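Local coordinates for cerato-platanin-like protein (Moniliophthora perniciosa, PDB 3SUM) that is of unknown function but belongs to the cerato-platanins, small cysteine-rich fungal proteins built on a double-psi beta barrel, at residues A[51-57]-A[83-89]; A[20-24]-A[77-82]; A[43-47]-A[124-128]. The contacts are given in a common frame with arbitrary orientation. Residue numbers count along the deposited sequence, not the author numbering.

The three contacts belong to one cerato-platanin domain. Contacts 1 and 2 are immediate neighbours, their centres 9 Å apart: strand 50-52 lies between strands 86-89 and 71-79, so one edge pairs with 86-89 in contact 1, while on the other edge Val51 O meets Val78 N at 2.8 Å and Ala53 N meets Asp79 O at 3.0 Å, both probable hydrogen bonds. Contact 3 stands apart, centred 15 Å from contact 2 and 18 Å from contact 1, on the opposite side of the chain's centre from contact 1. Disulfides touch contacts 2 and 3: Cys23 bonds Cys60, Cys125 bonds Cys63 and Cys124 bonds Cys133.

Contact 1. Residues A[51-57]-A[83-89]; sequences VAAPEAQ and EANLFVG
Phe87, with chi1 near -72° (m), lays its ring along the 51-57 segment, CD1 lying 3.6 Å from Val51 CG2 and 3.7 Å from Ala53 CB; the small methyl of Ala53 lets the ring lie close to the backbone. The strands run antiparallel, with Val51 opposite Gly89 (CA-CA 4.1 Å) as a non-hydrogen-bonded pair and Ala52 opposite Val88 (CA-CA 5.0 Å) as a hydrogen-bonded one. Ala52 N gives its hydrogen to Val88 O at 2.8 Å, and Val88 N to Ala52 O at 3.0 Å. Glycine suits position 89, since a CB there would crowd Val51 CG1, which already sits 3.8 Å from Gly89 CA. Strand 50-52 pairs here with 86-89 and on its other edge with 71-79, within the mixed sheet of the double-psi beta barrel, and Phe87 also stacks on Trp3. Farther along, Pro54, which lacks an amide hydrogen, sets CD 3.2 Å from Leu86 O and CG 3.2 Å from Glu83 O. Facing it, Glu83 to Leu86 form a type II turn in which Asn85 takes positive phi (63/26), a conformation asparagine tolerates well. Gln57 (chi1 m, chi2 t) reads this turn with both ends of its amide: OE1 accepts from Asn85 N at 2.7 Å, and NE2 donates to Asn85 OD1 at 2.8 Å.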
loop_
_atom_site.group_PDB
_atom_site.type_symbol
_atom_site.label_atom_id
_atom_site.label_comp_id
_atom_site.label_asym_id
_atom_site.label_seq_id
_atom_site.Cartn_x
_atom_site.Cartn_y
_atom_site.Cartn_z
ATOM N N VAL A 51 -0.343 -1.303 -2.046
ATOM C CA VAL A 51 -1.549 -2.030 -2.123
ATOM C C VAL A 51 -2.274 -1.661 -3.408
ATOM O O VAL A 51 -2.073 -0.597 -3.973
ATOM C CB VAL A 51 -2.560 -1.705 -0.958
ATOM C CG1 VAL A 51 -2.048 -2.222 0.439
ATOM C CG2 VAL A 51 -2.823 -0.194 -0.884
ATOM N N ALA A 52 -3.058 -2.611 -3.881
ATOM C CA ALA A 52 -4.122 -2.270 -4.848
ATOM C C ALA A 52 -5.328 -1.961 -4.046
ATOM O O ALA A 52 -5.560 -2.570 -3.032
ATOM C CB ALA A 52 -4.402 -3.496 -5.754
ATOM N N ALA A 53 -6.183 -1.065 -4.527
ATOM C CA ALA A 53 -7.368 -0.726 -3.780
ATOM C C ALA A 53 -8.347 -0.177 -4.790
ATOM O O ALA A 53 -7.966 0.128 -5.961
ATOM C CB ALA A 53 -7.026 0.313 -2.703
ATOM N N PRO A 54 -9.615 -0.072 -4.388
ATOM C CA PRO A 54 -10.592 0.231 -5.402
ATOM C C PRO A 54 -10.526 1.685 -5.776
ATOM O O PRO A 54 -10.343 2.537 -4.916
ATOM C CB PRO A 54 -11.948 0.001 -4.686
ATOM C CG PRO A 54 -11.646 -0.708 -3.485
ATOM C CD PRO A 54 -10.214 -0.489 -3.110
ATOM N N GLU A 55 -10.839 1.962 -7.033
ATOM C CA GLU A 55 -10.990 3.299 -7.502
ATOM C C GLU A 55 -12.208 3.924 -6.715
ATOM O O GLU A 55 -13.088 3.231 -6.307
ATOM C CB GLU A 55 -11.341 3.251 -9.007
ATOM C CG GLU A 55 -11.573 4.588 -9.707
ATOM C CD GLU A 55 -11.895 4.405 -11.244
ATOM O OE1 GLU A 55 -12.613 5.257 -11.836
ATOM O OE2 GLU A 55 -11.455 3.401 -11.826
ATOM N N ALA A 56 -12.227 5.242 -6.603
ATOM C CA ALA A 56 -13.343 6.010 -6.020
ATOM C C ALA A 56 -13.178 5.969 -4.559
ATOM O O ALA A 56 -13.128 7.010 -3.957
ATOM C CB ALA A 56 -14.781 5.540 -6.459
ATOM N N GLN A 57 -13.018 4.790 -3.991
ATOM C CA GLN A 57 -12.738 4.738 -2.539
ATOM C C GLN A 57 -11.332 5.186 -2.182
ATOM O O GLN A 57 -11.113 5.654 -1.047
ATOM C CB GLN A 57 -12.870 3.335 -1.978
ATOM C CG GLN A 57 -14.147 2.712 -1.973
ATOM C CD GLN A 57 -14.114 1.491 -1.040
ATOM O OE1 GLN A 57 -13.940 0.400 -1.528
ATOM N NE2 GLN A 57 -14.345 1.681 0.268
ATOM N N GLU A 83 -13.079 -4.549 -6.109
ATOM C CA GLU A 83 -13.917 -5.114 -5.109
ATOM C C GLU A 83 -13.986 -4.082 -4.018
ATOM O O GLU A 83 -12.949 -3.618 -3.527
ATOM C CB GLU A 83 -13.292 -6.403 -4.618
ATOM C CG GLU A 83 -14.123 -7.682 -4.961
ATOM C CD GLU A 83 -14.213 -8.104 -6.432
ATOM O OE1 GLU A 83 -13.201 -8.433 -7.092
ATOM O OE2 GLU A 83 -15.344 -8.168 -6.939
ATOM N N ALA A 84 -15.182 -3.704 -3.599
ATOM C CA ALA A 84 -15.254 -2.636 -2.601
ATOM C C ALA A 84 -14.549 -3.070 -1.345
ATOM O O ALA A 84 -14.611 -4.250 -0.980
ATOM C CB ALA A 84 -16.739 -2.242 -2.262
ATOM N N ASN A 85 -13.917 -2.115 -0.665
ATOM C CA ASN A 85 -13.383 -2.386 0.647
ATOM C C ASN A 85 -12.298 -3.441 0.659
ATOM O O ASN A 85 -12.052 -4.051 1.702
ATOM C CB ASN A 85 -14.520 -2.805 1.580
ATOM C CG ASN A 85 -15.595 -1.713 1.684
ATOM O OD1 ASN A 85 -15.277 -0.536 1.781
ATOM N ND2 ASN A 85 -16.832 -2.115 1.704
ATOM N N LEU A 86 -11.604 -3.594 -0.449
ATOM C CA LEU A 86 -10.556 -4.594 -0.504
ATOM C C LEU A 86 -9.181 -3.920 -0.760
ATOM O O LEU A 86 -9.036 -3.152 -1.692
ATOM C CB LEU A 86 -10.816 -5.597 -1.631
ATOM C CG LEU A 86 -9.660 -6.611 -1.851
ATOM C CD1 LEU A 86 -9.330 -7.529 -0.619
ATOM C CD2 LEU A 86 -9.950 -7.552 -3.074
ATOM N N PHE A 87 -8.188 -4.200 0.094
ATOM C CA PHE A 87 -6.814 -3.924 -0.250
ATOM C C PHE A 87 -6.127 -5.230 -0.621
ATOM O O PHE A 87 -6.397 -6.286 -0.008
ATOM C CB PHE A 87 -6.081 -3.390 0.979
ATOM C CG PHE A 87 -6.472 -2.023 1.356
ATOM C CD1 PHE A 87 -6.054 -0.931 0.597
ATOM C CD2 PHE A 87 -7.257 -1.816 2.475
ATOM C CE1 PHE A 87 -6.420 0.349 0.952
ATOM C CE2 PHE A 87 -7.622 -0.546 2.851
ATOM C CZ PHE A 87 -7.232 0.530 2.102
ATOM N N VAL A 88 -5.213 -5.162 -1.587
ATOM C CA VAL A 88 -4.364 -6.301 -1.837
ATOM C C VAL A 88 -2.959 -5.794 -1.638
ATOM O O VAL A 88 -2.507 -4.946 -2.388
ATOM C CB VAL A 88 -4.522 -6.908 -3.221
ATOM C CG1 VAL A 88 -3.515 -8.146 -3.338
ATOM C CG2 VAL A 88 -5.993 -7.410 -3.382
ATOM N N GLY A 89 -2.222 -6.357 -0.690
ATOM C CA GLY A 89 -0.945 -5.735 -0.419
ATOM C C GLY A 89 0.200 -6.711 -0.682
ATOM O O GLY A 89 0.024 -7.911 -0.872
#

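Contact 2. Residues A[20-24]-A[77-82]; sequences EFKCS and VVDRVE
Lys22 N donates to Asp79 OD1 at 2.8 Å, nearly straight at 167°, where the CA atoms of Lys22 and Asp79 come within 4.7 Å. A carboxylate suits Asp79 (chi1 t): OD1 also accepts weakly from Arg80 N (2.8 Å), while OD2 is salt-bridged to Lys10. Farther out, extended Lys22 places NZ 3.2 Å from Glu82 OE2 in a salt bridge, and a water joins Lys22 NZ (2.4 Å), Glu82 OE2 (2.7 Å) and Arg80 O (3.0 Å). A second water links Lys22 O (3.0 Å) to Arg80 NE (2.9 Å), while the guanidinium also bonds Thr58 O and Ala53 O. Cys23 SG lies over one guanidinium face, 3.8 Å from Arg80 NE, and Cys23 CB packs 3.2 Å from Val78 O. Phe21 (chi1 m) sets CD1 4.2 Å from Val78 CG2. Phe21 to Ser24 form a type I turn, with Cys23 at the N-cap position of helix 24-28 and disulfide-bonded to Cys60. This cystine-linked turn packs against strand 71-79 and the residues following it in the double-psi beta-barrel fold.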
loop_
_atom_site.group_PDB
_atom_site.type_symbol
_atom_site.label_atom_id
_atom_site.label_comp_id
_atom_site.label_asym_id
_atom_site.label_seq_id
_atom_site.Cartn_x
_atom_site.Cartn_y
_atom_site.Cartn_z
ATOM N N GLU A 20 2.602 -1.799 -15.367
ATOM C CA GLU A 20 1.806 -2.933 -15.021
ATOM C C GLU A 20 0.736 -2.692 -13.943
ATOM O O GLU A 20 -0.010 -3.599 -13.617
ATOM C CB GLU A 20 2.718 -4.064 -14.544
ATOM C CG GLU A 20 3.711 -4.521 -15.613
ATOM C CD GLU A 20 3.097 -5.557 -16.556
ATOM O OE1 GLU A 20 1.936 -6.018 -16.341
ATOM O OE2 GLU A 20 3.764 -5.912 -17.536
ATOM N N PHE A 21 0.596 -1.450 -13.495
ATOM C CA PHE A 21 -0.249 -1.094 -12.360
ATOM C C PHE A 21 -1.186 -0.042 -12.851
ATOM O O PHE A 21 -0.802 0.812 -13.645
ATOM C CB PHE A 21 0.648 -0.473 -11.277
ATOM C CG PHE A 21 1.660 -1.447 -10.766
ATOM C CD1 PHE A 21 1.343 -2.313 -9.745
ATOM C CD2 PHE A 21 2.884 -1.597 -11.434
ATOM C CE1 PHE A 21 2.242 -3.278 -9.319
ATOM C CE2 PHE A 21 3.806 -2.562 -11.002
ATOM C CZ PHE A 21 3.499 -3.415 -9.976
ATOM N N LYS A 22 -2.400 -0.074 -12.356
ATOM C CA LYS A 22 -3.395 0.848 -12.897
ATOM C C LYS A 22 -3.210 2.226 -12.375
ATOM O O LYS A 22 -3.975 3.106 -12.753
ATOM C CB LYS A 22 -4.772 0.285 -12.537
ATOM C CG LYS A 22 -5.059 -0.939 -13.474
ATOM C CD LYS A 22 -6.350 -1.656 -13.104
ATOM C CE LYS A 22 -6.757 -2.602 -14.285
ATOM N NZ LYS A 22 -7.785 -3.552 -13.793
ATOM N N CYS A 23 -2.223 2.446 -11.495
ATOM C CA CYS A 23 -1.895 3.789 -11.050
ATOM C C CYS A 23 -0.604 4.296 -11.713
ATOM O O CYS A 23 0.084 5.097 -11.151
ATOM C CB CYS A 23 -1.741 3.840 -9.518
ATOM S SG CYS A 23 -3.312 3.537 -8.702
ATOM N N SER A 24 -0.249 3.750 -12.864
ATOM C CA SER A 24 1.072 4.014 -13.484
ATOM C C SER A 24 1.381 5.519 -13.599
ATOM O O SER A 24 2.525 5.956 -13.405
ATOM C CB SER A 24 1.149 3.233 -14.821
ATOM O OG SER A 24 0.113 3.663 -15.683
ATOM N N VAL A 77 -1.369 3.412 -2.280
ATOM C CA VAL A 77 -2.148 2.768 -3.271
ATOM C C VAL A 77 -1.442 2.880 -4.631
ATOM O O VAL A 77 -1.203 3.984 -5.110
ATOM C CB VAL A 77 -3.576 3.467 -3.337
ATOM C CG1 VAL A 77 -4.429 2.883 -4.557
ATOM C CG2 VAL A 77 -4.364 3.226 -1.995
ATOM N N VAL A 78 -1.159 1.740 -5.280
ATOM C CA VAL A 78 -0.367 1.728 -6.482
ATOM C C VAL A 78 -1.081 0.989 -7.612
ATOM O O VAL A 78 -0.591 0.950 -8.743
ATOM C CB VAL A 78 1.004 1.053 -6.268
ATOM C CG1 VAL A 78 1.859 1.807 -5.127
ATOM C CG2 VAL A 78 0.867 -0.505 -6.006
ATOM N N ASP A 79 -2.257 0.437 -7.319
ATOM C CA ASP A 79 -2.951 -0.328 -8.381
ATOM C C ASP A 79 -4.423 -0.422 -7.983
ATOM O O ASP A 79 -4.816 0.101 -6.920
ATOM C CB ASP A 79 -2.271 -1.713 -8.403
ATOM C CG ASP A 79 -2.617 -2.544 -9.645
ATOM O OD1 ASP A 79 -3.278 -2.042 -10.589
ATOM O OD2 ASP A 79 -2.218 -3.713 -9.604
ATOM N N ARG A 80 -5.245 -1.096 -8.762
ATOM C CA ARG A 80 -6.672 -1.103 -8.487
ATOM C C ARG A 80 -7.089 -2.545 -8.330
ATOM O O ARG A 80 -6.515 -3.410 -8.977
ATOM C CB ARG A 80 -7.522 -0.491 -9.674
ATOM C CG ARG A 80 -8.027 0.988 -9.417
ATOM C CD ARG A 80 -6.777 1.829 -8.969
ATOM N NE ARG A 80 -7.113 3.254 -8.900
ATOM C CZ ARG A 80 -7.482 3.844 -7.784
ATOM N NH1 ARG A 80 -7.569 3.131 -6.686
ATOM N NH2 ARG A 80 -7.752 5.134 -7.782
ATOM N N VAL A 81 -8.035 -2.818 -7.439
ATOM C CA VAL A 81 -8.802 -4.064 -7.508
ATOM C C VAL A 81 -10.218 -3.527 -7.638
ATOM O O VAL A 81 -10.476 -2.386 -7.255
ATOM C CB VAL A 81 -8.673 -4.895 -6.249
ATOM C CG1 VAL A 81 -7.321 -5.567 -6.257
ATOM C CG2 VAL A 81 -8.835 -4.031 -4.979
ATOM N N GLU A 82 -11.153 -4.258 -8.171
ATOM C CA GLU A 82 -12.474 -3.587 -8.230
ATOM C C GLU A 82 -13.516 -4.195 -7.311
ATOM O O GLU A 82 -14.687 -4.360 -7.690
ATOM C CB GLU A 82 -12.969 -3.528 -9.660
ATOM C CG GLU A 82 -12.060 -2.766 -10.655
ATOM C CD GLU A 82 -10.802 -3.559 -10.976
ATOM O OE1 GLU A 82 -10.849 -4.822 -10.903
ATOM O OE2 GLU A 82 -9.791 -2.925 -11.319
HETATM O O HOH W 1 -6.682 4.034 -11.710
HETATM O O HOH W 2 -7.663 -4.531 -11.553
#

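Contact 3. Residues A[43-47]-A[124-128]; sequences EVLNF and CCQQN
Water carries the polar link between these two irregular segments, which share no direct hydrogen bond. One water donates to Leu45 O at 2.8 Å and to Cys125 O at 2.7 Å and accepts from Gln127 NE2 at 3.1 Å; that amide also bonds Gly61 O. Another accepts from Asn46 N at 3.0 Å and donates to Gln126 OE1 at 2.6 Å, a reach provided by the long Gln126 side chain (chi1 m, chi2 t). Val44 to Phe47 make a type II turn, closed by Phe47 N to Val44 O at 3.2 Å, and Asn46 occupies its third position with positive phi (79/10), which asparagine accepts readily. Gln126 likewise has positive phi (69/21). In the fold, the contact brings the loop leading to strand 50-52 against the chain that follows strand 116-120, the last strand in the chain of this double-psi beta-barrel protein; disulfides tie Cys125 to Cys63 and Cys124 to Cys133. Van der Waals contacts fill the rest. Asn46 CB lies 3.3 Å from Cys125 O, with the CA atoms of Asn46 and Cys125 5.6 Å apart. Asn46 (chi1 t) sets ND2 3.5 Å from Cys125 SG, while that amide hydrogen-bonds to Thr76 OG1 and Phe74 O on strand 71-79. Leu45 (chi1 m, chi2 t), branched and apolar, spreads over the other backbone, CD1 being 3.5 Å from Gln126 O and 4.3 Å from Gln127 CA.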
loop_
_atom_site.group_PDB
_atom_site.type_symbol
_atom_site.label_atom_id
_atom_site.label_comp_id
_atom_site.label_asym_id
_atom_site.label_seq_id
_atom_site.Cartn_x
_atom_site.Cartn_y
_atom_site.Cartn_z
ATOM N N GLU A 43 11.342 1.341 -7.360
ATOM C CA GLU A 43 11.877 2.691 -7.209
ATOM C C GLU A 43 10.897 3.659 -6.620
ATOM O O GLU A 43 11.221 4.809 -6.362
ATOM C CB GLU A 43 12.352 3.240 -8.549
ATOM C CG GLU A 43 13.376 2.334 -9.235
ATOM C CD GLU A 43 13.540 2.719 -10.706
ATOM O OE1 GLU A 43 12.539 2.913 -11.426
ATOM O OE2 GLU A 43 14.680 2.807 -11.126
ATOM N N VAL A 44 9.643 3.223 -6.481
ATOM C CA VAL A 44 8.624 4.164 -6.049
ATOM C C VAL A 44 8.728 4.351 -4.544
ATOM O O VAL A 44 8.947 3.389 -3.788
ATOM C CB VAL A 44 7.216 3.584 -6.427
ATOM C CG1 VAL A 44 6.120 4.501 -5.898
ATOM C CG2 VAL A 44 7.091 3.409 -7.933
ATOM N N LEU A 45 8.587 5.565 -4.085
ATOM C CA LEU A 45 8.526 5.821 -2.639
ATOM C C LEU A 45 7.593 4.932 -1.853
ATOM O O LEU A 45 6.434 4.715 -2.268
ATOM C CB LEU A 45 8.110 7.287 -2.415
ATOM C CG LEU A 45 9.111 8.329 -2.887
ATOM C CD1 LEU A 45 8.463 9.667 -2.957
ATOM C CD2 LEU A 45 10.319 8.414 -1.821
ATOM N N ASN A 46 8.087 4.394 -0.733
ATOM C CA ASN A 46 7.379 3.503 0.159
ATOM C C ASN A 46 7.268 2.053 -0.271
ATOM O O ASN A 46 6.566 1.299 0.363
ATOM C CB ASN A 46 5.912 4.029 0.447
ATOM C CG ASN A 46 5.372 3.563 1.774
ATOM O OD1 ASN A 46 6.160 3.354 2.766
ATOM N ND2 ASN A 46 4.050 3.341 1.829
ATOM N N PHE A 47 7.980 1.655 -1.314
ATOM C CA PHE A 47 8.035 0.319 -1.733
ATOM C C PHE A 47 8.678 -0.449 -0.550
ATOM O O PHE A 47 9.654 0.011 -0.027
ATOM C CB PHE A 47 9.006 0.199 -2.946
ATOM C CG PHE A 47 9.278 -1.255 -3.342
ATOM C CD1 PHE A 47 8.388 -1.942 -4.146
ATOM C CD2 PHE A 47 10.346 -1.946 -2.794
ATOM C CE1 PHE A 47 8.632 -3.275 -4.514
ATOM C CE2 PHE A 47 10.596 -3.230 -3.121
ATOM C CZ PHE A 47 9.756 -3.930 -3.969
ATOM N N CYS A 124 3.298 10.281 5.419
ATOM C CA CYS A 124 3.362 9.001 6.083
ATOM C C CYS A 124 3.827 7.895 5.157
ATOM O O CYS A 124 4.249 6.837 5.598
ATOM C CB CYS A 124 1.962 8.630 6.676
ATOM S SG CYS A 124 1.418 9.836 7.861
ATOM N N CYS A 125 3.648 8.092 3.847
ATOM C CA CYS A 125 4.114 7.111 2.857
ATOM C C CYS A 125 5.379 7.669 2.109
ATOM O O CYS A 125 5.630 7.312 0.971
ATOM C CB CYS A 125 3.002 6.825 1.835
ATOM S SG CYS A 125 1.692 5.804 2.563
ATOM N N GLN A 126 6.110 8.551 2.795
ATOM C CA GLN A 126 7.412 9.127 2.352
ATOM C C GLN A 126 7.224 10.070 1.171
ATOM O O GLN A 126 8.197 10.375 0.465
ATOM C CB GLN A 126 8.404 8.004 1.952
ATOM C CG GLN A 126 8.605 7.126 3.193
ATOM C CD GLN A 126 9.422 5.914 2.972
ATOM O OE1 GLN A 126 10.350 5.914 2.170
ATOM N NE2 GLN A 126 9.109 4.840 3.755
ATOM N N GLN A 127 6.014 10.572 0.979
ATOM C CA GLN A 127 5.804 11.461 -0.134
ATOM C C GLN A 127 6.154 12.877 0.316
ATOM O O GLN A 127 5.967 13.242 1.469
ATOM C CB GLN A 127 4.379 11.367 -0.623
ATOM C CG GLN A 127 4.098 9.952 -1.112
ATOM C CD GLN A 127 2.614 9.802 -1.480
ATOM O OE1 GLN A 127 1.866 10.780 -1.426
ATOM N NE2 GLN A 127 2.200 8.602 -1.847
ATOM N N ASN A 128 6.605 13.694 -0.615
ATOM C CA ASN A 128 7.028 15.032 -0.204
ATOM C C ASN A 128 5.820 15.975 -0.235
ATOM O O ASN A 128 5.699 16.830 -1.114
ATOM C CB ASN A 128 8.075 15.484 -1.187
ATOM C CG ASN A 128 8.549 16.921 -0.927
ATOM O OD1 ASN A 128 8.242 17.556 0.128
ATOM N ND2 ASN A 128 9.364 17.415 -1.854
HETATM O O HOH W 3 4.452 6.472 -1.347
HETATM O O HOH W 4 10.968 4.685 -0.014
#